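Side-chain contacts in class B carbapenemase GOB-18 (Elizabethkingia meningoseptica, PDB 5K0W), which hydrolyses beta-lactam antibiotics, carbapenems among them, as a class B3 metallo-beta-lactamase that carries two zinc ions in its active site: residues I183-D188 with K192-I197; D235-S240 with Q266-N271; E36-A41 with E249-G254; Q157-L162 with T166-H171. All blocks are in the same frame, centred on the assembly; numbering follows the deposited sequence.

In the fold
Contacts 4, 1 and 2 follow one another across a single mixed five-stranded sheet. Contact 4 is the hairpin at one margin, contact 1 the next, and contact 2 starts from the strand at the other margin. The centres of contacts 4 and 1 are about 12 Å apart, those of 1 and 2 about 14 Å, and both pairs touch. Contact 3 includes strand 38-41, at one margin of the seven-stranded sheet, its centre about 17 Å from that of contact 1; A41 meets T186 and Y193. The side chains of I197 and W237 are about 12 and 13 Å from a zinc ion, and that of L169 (contact 4) about 11 Å from the zinc ligand Q98. Contact 3 is remote.

Contact 1: residues I183-D188 with K192-I197; sequences IFETKD and KYRVLI
I183 lays CG1 over the centre of the R194 guanidinium, 3.7 Å from CZ, in a beta hairpin whose antiparallel strands belong to the five-stranded sheet of the metallo-beta-lactamase sandwich. CG1 of I183 is anti to the backbone N (chi1 -163°), which lets CD1 also reach L196 CD1 at 3.9 Å. R194 arrives on an extended chain, and its NE is hydrogen-bonded to O of D233. F184 belongs to the other face and is joined to V195 by a reciprocal pair of backbone hydrogen bonds. Its ring lies alongside V195, whose CB makes a CH-pi contact 4.0 Å from the F184 ring centroid, off toward the rim; I197 CD1 comes to the ring edge, 3.7 Å from F184 CE1. E185 returns to the I183 face. Bent at chi2, it runs across K192 and R194 at roughly right angles, and OE1 remains 4.4 Å from R194 NH2, beyond salt-bridge range, resting instead on aliphatic carbon. T186 pairs with Y193 through the backbone and sets CG2 against V195 CG2 at 3.8 Å, while its OG1 accepts from the backbone N of N43. K187 and K192 lie side by side, their NZ atoms 4.5 Å apart, like charges on an exposed part of the sheet. D188, past the strand, stands at the edge of the Y193 ring with CG in the ring plane. Its OD2 also holds Y257 OH, and Y193 OH donates to D188 OD2 at 2.5 Å from 37° above the carboxylate plane.

Contact 2: residues D235-S240 with Q266-N271; sequences DIWVAS and QSYFQN
Y268 presses CB onto one face of the W237 indole, 3.6 Å from the centroid of the five-membered ring and 7° off its normal. This CH-pi contact packs helix 265-284 of the metallo-beta-lactamase fold against strand 236-239, an outermost strand of the five-stranded sheet. Of segment 235-240 only W237 reaches the helix segment, bridging axes that stay 9.7 Å apart. Beyond CB the tyrosine ring crosses the indole obliquely: its centroid is 5.5 Å from that of the six-membered ring, with the planes at 58°. The helix backbone points CB of Y268 at the indole; chi1 of 163°, with CG trans to N, carries the ring on past W237 CE3, which Y268 CD1 approaches to 3.9 Å. One turn along the helix N271 adds its amide, ND2 lying 3.9 Å from W237 CH2, and the backbone of S267 passes obliquely by the same benzene half of the indole. Within the helix, Y268 CD2 lies over the centre of the F269 ring. In the next shell, the Y268 ring meets F234 edge-to-face, and its buried hydroxyl is hydrogen-bonded to the backbone O of M229. W237 is in turn positioned by F245, which touches its side chain, and by backbone bonding to F262. The indole's own polar atom, NE1, is hydrogen-bonded to the backbone O of D264.

Contact 3: residues E36-A41 with E249-G254; sequences EPFRIA and EKRKEG
The guanidinium of R251 lies flat on one face of the F38 ring, centres 3.8 Å apart and planes at 11°, a stacked cation-pi pair. F38 CG sits over the middle of the guanidinium, whose NH2 is displaced toward the rim, 3.4 Å from F38 CD1. The side chains run past each other in opposite directions, and a bend at chi3 (-64°) turns the guanidinium flat onto the ring, while R251 CD covers the same face as a CH-pi contact, 3.9 Å from the F38 centroid. Two waters lie in the guanidinium plane at its edge. Water 2 accepts from R251 NH2 at 2.7 Å and donates to E36 O; water 1 donates to E36 OE2 at 2.8 Å and takes a weak bond from R251 NH1. G254 N bonds weakly to both. R251 NH1 has a firmer partner in D255 O, which leaves the guanidinium held at its edge as well as its face. Farther out, E36 N donates to E253 OE1 at 3.2 Å, meeting it from 45° above the carboxylate plane. The contact joins the loop leaving helix 247-250 to an outermost strand of the seven-stranded sheet: F38 bonds through its backbone to Y46 of strand 44-46, P37 leans on N80 and K83 of helix 73-83, and K250, ending helix 247-250, forms a salt bridge with D264.

Contact 4: residues Q157-L162 with T166-H171; sequences QDKIKL and TLTLLH
K159 and T168 lie side by side and point the same way, K159 NZ bonding to T168 OG1 at 3.0 Å across a beta hairpin at the margin of the five-stranded sheet. The strands are antiparallel, and K159 and T168 form a non-hydrogen-bonded pair. Bends at chi2 and chi4 (both close to 90°) fold the lysine back over the partner strand to meet this hydroxyl. K161 and T166, the next such pair on that face, are also aligned, with K161 CE 3.4 Å from T166 OG1. Between the pairs K159 CG slants across T166 CG2 at 3.8 Å, so the aliphatic carbons of both lysines pack on the T166 methyl. Q157 closes this row at the other end: its bent chain brings NE2 within 3.8 Å of T168 CG2, and OE1 beside L170 CD2. The face bearing I160 and L167 is buried. I160 CD1 approaches L167 CB obliquely at 4.2 Å; I160 also rests on I93, Y119 and L154, and L167 on L95, placing this face against the seven-stranded sheet as in the metallo-beta-lactamase sandwich. L167 touches F184 of the adjoining strand too. Paired backbone bonds join I160 with L167, and Q157 N reaches L169 O in the loop leading into strand 159-162. D158 bonds through OD2 to the backbone N of K155, while its O accepts the nearly straight bond from L169 N at 3.0 Å.

Contact 1: residues I183-D188 with K192-I197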
# COMPACT_ATOMS: atom_id res chain seq x y z
N ILE A 183 -4.03 -0.47 -10.38
CA ILE A 183 -5.00 0.23 -11.20
C ILE A 183 -6.09 -0.75 -11.61
O ILE A 183 -5.81 -1.86 -12.07
CB ILE A 183 -4.35 1.07 -12.36
CG1 ILE A 183 -5.32 2.10 -12.94
CG2 ILE A 183 -3.68 0.21 -13.45
CD1 ILE A 183 -4.67 3.43 -13.16
N PHE A 184 -7.34 -0.36 -11.36
CA PHE A 184 -8.50 -1.18 -11.68
C PHE A 184 -9.75 -0.35 -11.89
O PHE A 184 -9.81 0.81 -11.48
CB PHE A 184 -8.73 -2.24 -10.58
CG PHE A 184 -9.21 -1.67 -9.27
CD1 PHE A 184 -8.30 -1.13 -8.36
CD2 PHE A 184 -10.56 -1.67 -8.94
CE1 PHE A 184 -8.74 -0.58 -7.16
CE2 PHE A 184 -11.01 -1.12 -7.74
CZ PHE A 184 -10.09 -0.58 -6.85
N GLU A 185 -10.76 -0.95 -12.50
CA GLU A 185 -12.05 -0.33 -12.68
C GLU A 185 -13.01 -0.95 -11.68
O GLU A 185 -12.88 -2.13 -11.34
CB GLU A 185 -12.57 -0.55 -14.11
CG GLU A 185 -13.48 0.56 -14.62
CD GLU A 185 -12.89 1.53 -15.63
OE1 GLU A 185 -11.64 1.65 -15.70
OE2 GLU A 185 -13.68 2.19 -16.35
N THR A 186 -13.93 -0.16 -11.18
CA THR A 186 -15.01 -0.57 -10.27
C THR A 186 -16.25 0.23 -10.62
O THR A 186 -16.15 1.29 -11.23
CB THR A 186 -14.61 -0.53 -8.80
OG1 THR A 186 -15.66 -1.15 -8.05
CG2 THR A 186 -14.36 0.89 -8.28
N LYS A 187 -17.42 -0.28 -10.26
CA LYS A 187 -18.65 0.42 -10.60
C LYS A 187 -19.69 0.46 -9.52
O LYS A 187 -19.80 -0.45 -8.68
CB LYS A 187 -19.24 -0.12 -11.93
CG LYS A 187 -19.81 -1.54 -11.85
CD LYS A 187 -19.66 -2.35 -13.14
CE LYS A 187 -18.69 -3.53 -13.03
NZ LYS A 187 -17.26 -3.11 -12.85
N ASP A 188 -20.45 1.55 -9.52
CA ASP A 188 -21.60 1.68 -8.65
C ASP A 188 -22.82 1.71 -9.57
O ASP A 188 -22.70 1.39 -10.76
CB ASP A 188 -21.49 2.89 -7.68
CG ASP A 188 -21.32 4.27 -8.28
OD1 ASP A 188 -21.52 4.42 -9.51
OD2 ASP A 188 -21.01 5.22 -7.52
N LYS A 192 -18.77 3.84 -13.87
CA LYS A 192 -17.52 3.07 -13.75
C LYS A 192 -16.45 4.07 -13.28
O LYS A 192 -16.60 5.28 -13.50
CB LYS A 192 -17.10 2.46 -15.11
CG LYS A 192 -17.96 1.27 -15.55
CD LYS A 192 -17.50 0.72 -16.90
CE LYS A 192 -18.50 -0.22 -17.55
NZ LYS A 192 -18.50 -1.57 -16.91
N TYR A 193 -15.40 3.58 -12.59
CA TYR A 193 -14.32 4.42 -12.06
C TYR A 193 -12.99 3.71 -12.23
O TYR A 193 -12.83 2.60 -11.73
CB TYR A 193 -14.48 4.67 -10.55
CG TYR A 193 -15.80 5.24 -10.08
CD1 TYR A 193 -16.83 4.41 -9.68
CD2 TYR A 193 -15.96 6.62 -9.94
CE1 TYR A 193 -18.03 4.94 -9.18
CE2 TYR A 193 -17.13 7.15 -9.40
CZ TYR A 193 -18.17 6.31 -9.04
OH TYR A 193 -19.33 6.84 -8.54
N ARG A 194 -12.02 4.37 -12.87
CA ARG A 194 -10.67 3.84 -12.99
C ARG A 194 -9.95 4.30 -11.72
O ARG A 194 -9.70 5.49 -11.54
CB ARG A 194 -9.98 4.33 -14.28
CG ARG A 194 -8.56 3.79 -14.49
CD ARG A 194 -8.25 3.79 -15.97
NE ARG A 194 -6.87 3.43 -16.28
CZ ARG A 194 -6.44 2.18 -16.46
NH1 ARG A 194 -5.17 1.95 -16.76
NH2 ARG A 194 -7.28 1.16 -16.32
N VAL A 195 -9.73 3.36 -10.80
CA VAL A 195 -9.13 3.61 -9.50
C VAL A 195 -7.63 3.31 -9.48
O VAL A 195 -7.21 2.25 -9.94
CB VAL A 195 -9.90 2.88 -8.37
CG1 VAL A 195 -9.30 3.15 -7.00
CG2 VAL A 195 -11.38 3.27 -8.39
N LEU A 196 -6.84 4.26 -8.95
CA LEU A 196 -5.41 4.12 -8.75
C LEU A 196 -5.11 4.11 -7.26
O LEU A 196 -5.47 5.06 -6.56
CB LEU A 196 -4.64 5.27 -9.44
CG LEU A 196 -3.14 5.30 -9.19
CD1 LEU A 196 -2.41 4.32 -10.09
CD2 LEU A 196 -2.59 6.70 -9.34
N ILE A 197 -4.47 3.03 -6.77
CA ILE A 197 -4.03 2.91 -5.38
C ILE A 197 -2.52 3.15 -5.47
O ILE A 197 -1.77 2.27 -5.85
CB ILE A 197 -4.42 1.55 -4.74
CG1 ILE A 197 -5.95 1.44 -4.58
CG2 ILE A 197 -3.72 1.33 -3.36
CD1 ILE A 197 -6.44 0.07 -4.32

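Contact 2: residues D235-S240 with Q266-N271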
# COMPACT_ATOMS: atom_id res chain seq x y z
N ASP A 235 -9.57 7.84 -12.65
CA ASP A 235 -10.68 8.71 -12.26
C ASP A 235 -10.49 9.08 -10.81
O ASP A 235 -10.58 10.25 -10.45
CB ASP A 235 -12.03 8.02 -12.48
CG ASP A 235 -12.37 7.84 -13.96
OD1 ASP A 235 -12.11 8.79 -14.74
OD2 ASP A 235 -12.92 6.77 -14.32
N ILE A 236 -10.15 8.06 -9.99
CA ILE A 236 -9.95 8.18 -8.55
C ILE A 236 -8.55 7.76 -8.14
O ILE A 236 -8.03 6.78 -8.68
CB ILE A 236 -11.06 7.39 -7.81
CG1 ILE A 236 -12.38 8.16 -7.87
CG2 ILE A 236 -10.68 7.03 -6.36
CD1 ILE A 236 -13.57 7.42 -7.41
N TRP A 237 -7.96 8.48 -7.17
CA TRP A 237 -6.66 8.13 -6.60
C TRP A 237 -6.68 8.16 -5.07
O TRP A 237 -7.35 9.00 -4.46
CB TRP A 237 -5.54 9.00 -7.18
CG TRP A 237 -5.33 10.31 -6.48
CD1 TRP A 237 -6.03 11.46 -6.65
CD2 TRP A 237 -4.34 10.58 -5.47
NE1 TRP A 237 -5.55 12.44 -5.81
CE2 TRP A 237 -4.52 11.92 -5.06
CE3 TRP A 237 -3.33 9.82 -4.86
CZ2 TRP A 237 -3.71 12.53 -4.10
CZ3 TRP A 237 -2.55 10.41 -3.89
CH2 TRP A 237 -2.72 11.75 -3.53
N VAL A 238 -5.95 7.23 -4.46
CA VAL A 238 -5.73 7.07 -3.01
C VAL A 238 -4.27 6.65 -2.85
O VAL A 238 -3.61 6.41 -3.86
CB VAL A 238 -6.72 6.08 -2.32
CG1 VAL A 238 -8.13 6.64 -2.27
CG2 VAL A 238 -6.71 4.70 -2.98
N ALA A 239 -3.75 6.58 -1.60
CA ALA A 239 -2.35 6.23 -1.35
C ALA A 239 -2.16 5.32 -0.10
O ALA A 239 -3.16 5.00 0.56
CB ALA A 239 -1.52 7.50 -1.26
N SER A 240 -0.89 4.88 0.20
CA SER A 240 -0.51 4.04 1.35
C SER A 240 -0.81 4.68 2.72
O SER A 240 -1.06 3.97 3.71
CB SER A 240 0.97 3.69 1.27
OG SER A 240 1.29 2.86 0.17
N GLN A 266 -5.49 16.86 -10.01
CA GLN A 266 -4.42 17.87 -9.94
C GLN A 266 -3.58 17.82 -8.68
O GLN A 266 -2.38 18.10 -8.75
CB GLN A 266 -4.91 19.28 -10.30
CG GLN A 266 -5.11 19.50 -11.81
CD GLN A 266 -4.04 18.89 -12.69
OE1 GLN A 266 -2.85 19.24 -12.63
NE2 GLN A 266 -4.43 17.93 -13.52
N SER A 267 -4.16 17.37 -7.55
CA SER A 267 -3.45 17.18 -6.28
C SER A 267 -2.48 15.99 -6.35
O SER A 267 -1.43 16.02 -5.71
CB SER A 267 -4.42 16.99 -5.12
OG SER A 267 -3.68 16.91 -3.91
N TYR A 268 -2.83 14.94 -7.13
CA TYR A 268 -1.95 13.79 -7.33
C TYR A 268 -0.71 14.26 -8.08
O TYR A 268 0.39 13.89 -7.68
CB TYR A 268 -2.66 12.68 -8.12
CG TYR A 268 -1.71 11.66 -8.70
CD1 TYR A 268 -1.10 10.71 -7.89
CD2 TYR A 268 -1.38 11.67 -10.05
CE1 TYR A 268 -0.20 9.78 -8.41
CE2 TYR A 268 -0.48 10.75 -10.59
CZ TYR A 268 0.10 9.80 -9.76
OH TYR A 268 0.99 8.89 -10.28
N PHE A 269 -0.87 15.07 -9.14
CA PHE A 269 0.24 15.58 -9.93
C PHE A 269 1.09 16.61 -9.20
O PHE A 269 2.30 16.64 -9.39
CB PHE A 269 -0.22 16.06 -11.32
CG PHE A 269 -0.80 14.93 -12.14
CD1 PHE A 269 0.02 13.93 -12.66
CD2 PHE A 269 -2.17 14.85 -12.36
CE1 PHE A 269 -0.51 12.88 -13.41
CE2 PHE A 269 -2.71 13.79 -13.11
CZ PHE A 269 -1.87 12.81 -13.63
N GLN A 270 0.46 17.43 -8.34
CA GLN A 270 1.17 18.43 -7.54
C GLN A 270 2.08 17.75 -6.51
O GLN A 270 3.25 18.10 -6.43
CB GLN A 270 0.20 19.41 -6.87
CG GLN A 270 -0.24 20.50 -7.85
CD GLN A 270 -1.41 21.33 -7.36
OE1 GLN A 270 -2.53 20.83 -7.16
NE2 GLN A 270 -1.19 22.63 -7.27
N ASN A 271 1.56 16.72 -5.80
CA ASN A 271 2.30 15.93 -4.82
C ASN A 271 3.40 15.15 -5.50
O ASN A 271 4.49 15.05 -4.94
CB ASN A 271 1.38 14.95 -4.07
CG ASN A 271 0.43 15.61 -3.12
OD1 ASN A 271 0.76 16.59 -2.44
ND2 ASN A 271 -0.77 15.07 -3.04

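Contact 3: residues E36-A41 with E249-G254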
# COMPACT_ATOMS: atom_id res chain seq x y z
N GLU A 36 -13.13 4.82 11.40
CA GLU A 36 -14.39 4.24 10.96
C GLU A 36 -14.35 3.86 9.47
O GLU A 36 -14.13 4.74 8.63
CB GLU A 36 -15.51 5.25 11.24
CG GLU A 36 -16.80 4.61 11.69
CD GLU A 36 -17.89 4.69 10.64
OE1 GLU A 36 -18.36 3.62 10.19
OE2 GLU A 36 -18.25 5.82 10.24
N PRO A 37 -14.57 2.57 9.10
CA PRO A 37 -14.53 2.21 7.67
C PRO A 37 -15.61 2.88 6.82
O PRO A 37 -16.68 3.21 7.32
CB PRO A 37 -14.69 0.68 7.70
CG PRO A 37 -15.44 0.40 8.95
CD PRO A 37 -14.85 1.38 9.94
N PHE A 38 -15.30 3.11 5.52
CA PHE A 38 -16.21 3.74 4.57
C PHE A 38 -16.05 3.20 3.14
O PHE A 38 -15.04 2.58 2.82
CB PHE A 38 -16.10 5.29 4.61
CG PHE A 38 -14.89 5.91 3.96
CD1 PHE A 38 -13.67 5.96 4.63
CD2 PHE A 38 -14.97 6.48 2.70
CE1 PHE A 38 -12.54 6.56 4.03
CE2 PHE A 38 -13.84 7.06 2.09
CZ PHE A 38 -12.63 7.07 2.75
N ARG A 39 -17.04 3.46 2.29
CA ARG A 39 -17.05 3.08 0.89
C ARG A 39 -16.36 4.18 0.09
O ARG A 39 -16.81 5.34 0.13
CB ARG A 39 -18.48 2.87 0.41
CG ARG A 39 -18.59 2.23 -0.97
CD ARG A 39 -20.04 1.91 -1.23
NE ARG A 39 -20.28 1.52 -2.61
CZ ARG A 39 -21.39 1.80 -3.28
NH1 ARG A 39 -22.37 2.49 -2.70
NH2 ARG A 39 -21.53 1.41 -4.54
N ILE A 40 -15.27 3.85 -0.63
CA ILE A 40 -14.57 4.84 -1.44
C ILE A 40 -15.35 5.07 -2.74
O ILE A 40 -15.92 6.15 -2.94
CB ILE A 40 -13.06 4.49 -1.65
CG1 ILE A 40 -12.34 4.46 -0.31
CG2 ILE A 40 -12.37 5.48 -2.61
CD1 ILE A 40 -11.15 3.54 -0.26
N ALA A 41 -15.40 4.03 -3.59
CA ALA A 41 -16.08 4.03 -4.88
C ALA A 41 -16.41 2.60 -5.27
O ALA A 41 -15.54 1.72 -5.21
CB ALA A 41 -15.19 4.65 -5.94
N GLU A 249 -8.89 15.97 5.71
CA GLU A 249 -9.22 17.34 5.29
C GLU A 249 -10.46 17.29 4.39
O GLU A 249 -11.29 18.20 4.44
CB GLU A 249 -8.04 17.97 4.55
CG GLU A 249 -7.02 18.57 5.50
CD GLU A 249 -5.63 18.85 4.96
OE1 GLU A 249 -4.65 18.62 5.70
OE2 GLU A 249 -5.51 19.32 3.81
N LYS A 250 -10.59 16.21 3.60
CA LYS A 250 -11.68 15.92 2.67
C LYS A 250 -12.95 15.49 3.39
O LYS A 250 -14.04 15.88 2.97
CB LYS A 250 -11.27 14.82 1.70
CG LYS A 250 -10.38 15.29 0.59
CD LYS A 250 -9.78 14.11 -0.14
CE LYS A 250 -8.93 14.64 -1.27
NZ LYS A 250 -8.38 13.55 -2.10
N ARG A 251 -12.82 14.63 4.42
CA ARG A 251 -13.98 14.11 5.15
C ARG A 251 -13.75 13.88 6.63
O ARG A 251 -12.61 13.80 7.10
CB ARG A 251 -14.55 12.83 4.47
CG ARG A 251 -13.70 11.57 4.66
CD ARG A 251 -14.17 10.38 3.84
NE ARG A 251 -15.51 9.91 4.22
CZ ARG A 251 -15.78 9.14 5.27
NH1 ARG A 251 -17.03 8.76 5.52
NH2 ARG A 251 -14.82 8.76 6.10
N LYS A 252 -14.88 13.78 7.36
CA LYS A 252 -14.93 13.45 8.78
C LYS A 252 -15.61 12.08 8.84
O LYS A 252 -16.29 11.70 7.89
CB LYS A 252 -15.75 14.50 9.56
CG LYS A 252 -14.98 15.15 10.71
CD LYS A 252 -14.17 16.40 10.28
CE LYS A 252 -13.31 16.95 11.39
NZ LYS A 252 -12.61 18.20 10.99
N GLU A 253 -15.38 11.30 9.89
CA GLU A 253 -16.04 10.00 10.02
C GLU A 253 -17.56 10.17 10.05
O GLU A 253 -18.08 11.16 10.58
CB GLU A 253 -15.55 9.24 11.25
CG GLU A 253 -14.09 8.84 11.12
CD GLU A 253 -13.41 8.60 12.45
OE1 GLU A 253 -13.65 7.52 13.04
OE2 GLU A 253 -12.67 9.50 12.91
N GLY A 254 -18.26 9.24 9.40
CA GLY A 254 -19.71 9.28 9.30
C GLY A 254 -20.21 9.86 7.99
O GLY A 254 -21.32 9.53 7.58
O HOH W 1 -18.54 6.63 7.59
O HOH W 2 -15.92 7.28 8.10

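Contact 4: residues Q157-L162 with T166-H171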
# COMPACT_ATOMS: atom_id res chain seq x y z
N GLN A 157 2.76 -4.81 -14.92
CA GLN A 157 1.62 -5.05 -15.81
C GLN A 157 0.92 -6.37 -15.62
O GLN A 157 0.02 -6.68 -16.41
CB GLN A 157 1.99 -4.82 -17.30
CG GLN A 157 2.49 -3.43 -17.64
CD GLN A 157 1.49 -2.36 -17.25
OE1 GLN A 157 1.79 -1.50 -16.42
NE2 GLN A 157 0.28 -2.43 -17.79
N ASP A 158 1.30 -7.15 -14.59
CA ASP A 158 0.67 -8.43 -14.29
C ASP A 158 -0.73 -8.20 -13.80
O ASP A 158 -0.95 -7.27 -13.03
CB ASP A 158 1.49 -9.26 -13.28
CG ASP A 158 2.72 -9.96 -13.86
OD1 ASP A 158 2.86 -9.97 -15.10
OD2 ASP A 158 3.51 -10.53 -13.08
N LYS A 159 -1.68 -9.02 -14.27
CA LYS A 159 -3.09 -8.95 -13.94
C LYS A 159 -3.47 -9.91 -12.80
O LYS A 159 -3.07 -11.08 -12.82
CB LYS A 159 -3.95 -9.21 -15.19
CG LYS A 159 -4.24 -7.98 -16.05
CD LYS A 159 -3.16 -7.73 -17.09
CE LYS A 159 -3.52 -6.61 -18.04
NZ LYS A 159 -3.12 -5.27 -17.52
N ILE A 160 -4.23 -9.41 -11.80
CA ILE A 160 -4.75 -10.20 -10.66
C ILE A 160 -6.26 -10.20 -10.87
O ILE A 160 -6.88 -9.12 -10.99
CB ILE A 160 -4.37 -9.62 -9.26
CG1 ILE A 160 -2.84 -9.37 -9.10
CG2 ILE A 160 -4.90 -10.51 -8.12
CD1 ILE A 160 -2.45 -7.89 -9.14
N LYS A 161 -6.85 -11.39 -10.97
CA LYS A 161 -8.29 -11.51 -11.24
C LYS A 161 -9.04 -12.29 -10.17
O LYS A 161 -8.55 -13.31 -9.68
CB LYS A 161 -8.53 -12.09 -12.64
CG LYS A 161 -7.77 -11.37 -13.77
CD LYS A 161 -8.07 -11.95 -15.14
CE LYS A 161 -8.95 -11.04 -15.97
NZ LYS A 161 -8.18 -10.31 -17.02
N LEU A 162 -10.23 -11.80 -9.79
CA LEU A 162 -11.13 -12.39 -8.80
C LEU A 162 -12.49 -11.83 -9.14
O LEU A 162 -12.68 -10.61 -9.09
CB LEU A 162 -10.70 -12.02 -7.35
CG LEU A 162 -11.39 -12.76 -6.20
CD1 LEU A 162 -10.89 -14.18 -6.07
CD2 LEU A 162 -11.19 -12.04 -4.89
N THR A 166 -10.48 -6.89 -12.04
CA THR A 166 -9.14 -7.13 -12.59
C THR A 166 -8.24 -5.99 -12.14
O THR A 166 -8.52 -4.82 -12.44
CB THR A 166 -9.14 -7.26 -14.13
OG1 THR A 166 -10.12 -8.22 -14.54
CG2 THR A 166 -7.77 -7.67 -14.68
N LEU A 167 -7.16 -6.32 -11.41
CA LEU A 167 -6.19 -5.35 -10.93
C LEU A 167 -4.91 -5.50 -11.72
O LEU A 167 -4.50 -6.62 -12.03
CB LEU A 167 -5.90 -5.59 -9.44
CG LEU A 167 -6.58 -4.66 -8.46
CD1 LEU A 167 -8.01 -5.04 -8.27
CD2 LEU A 167 -5.93 -4.75 -7.13
N THR A 168 -4.28 -4.38 -12.04
CA THR A 168 -3.01 -4.39 -12.76
C THR A 168 -1.97 -3.85 -11.80
O THR A 168 -2.17 -2.77 -11.22
CB THR A 168 -3.08 -3.57 -14.07
OG1 THR A 168 -4.09 -4.12 -14.91
CG2 THR A 168 -1.77 -3.56 -14.84
N LEU A 169 -0.86 -4.58 -11.64
CA LEU A 169 0.24 -4.14 -10.79
C LEU A 169 1.09 -3.18 -11.60
O LEU A 169 1.51 -3.50 -12.71
CB LEU A 169 1.09 -5.34 -10.32
CG LEU A 169 2.14 -5.02 -9.25
CD1 LEU A 169 2.12 -6.06 -8.13
CD2 LEU A 169 3.52 -4.88 -9.85
N LEU A 170 1.37 -2.01 -11.04
CA LEU A 170 2.24 -1.02 -11.67
C LEU A 170 3.50 -0.93 -10.81
O LEU A 170 3.44 -0.45 -9.68
CB LEU A 170 1.55 0.36 -11.78
CG LEU A 170 0.16 0.41 -12.45
CD1 LEU A 170 -0.50 1.75 -12.23
CD2 LEU A 170 0.23 0.10 -13.93
N HIS A 171 4.63 -1.45 -11.33
CA HIS A 171 5.91 -1.43 -10.63
C HIS A 171 6.39 0.02 -10.48
O HIS A 171 6.66 0.70 -11.48
CB HIS A 171 6.92 -2.29 -11.41
CG HIS A 171 8.24 -2.49 -10.72
ND1 HIS A 171 8.33 -3.08 -9.47
CD2 HIS A 171 9.49 -2.21 -11.15
CE1 HIS A 171 9.62 -3.11 -9.17
NE2 HIS A 171 10.35 -2.60 -10.15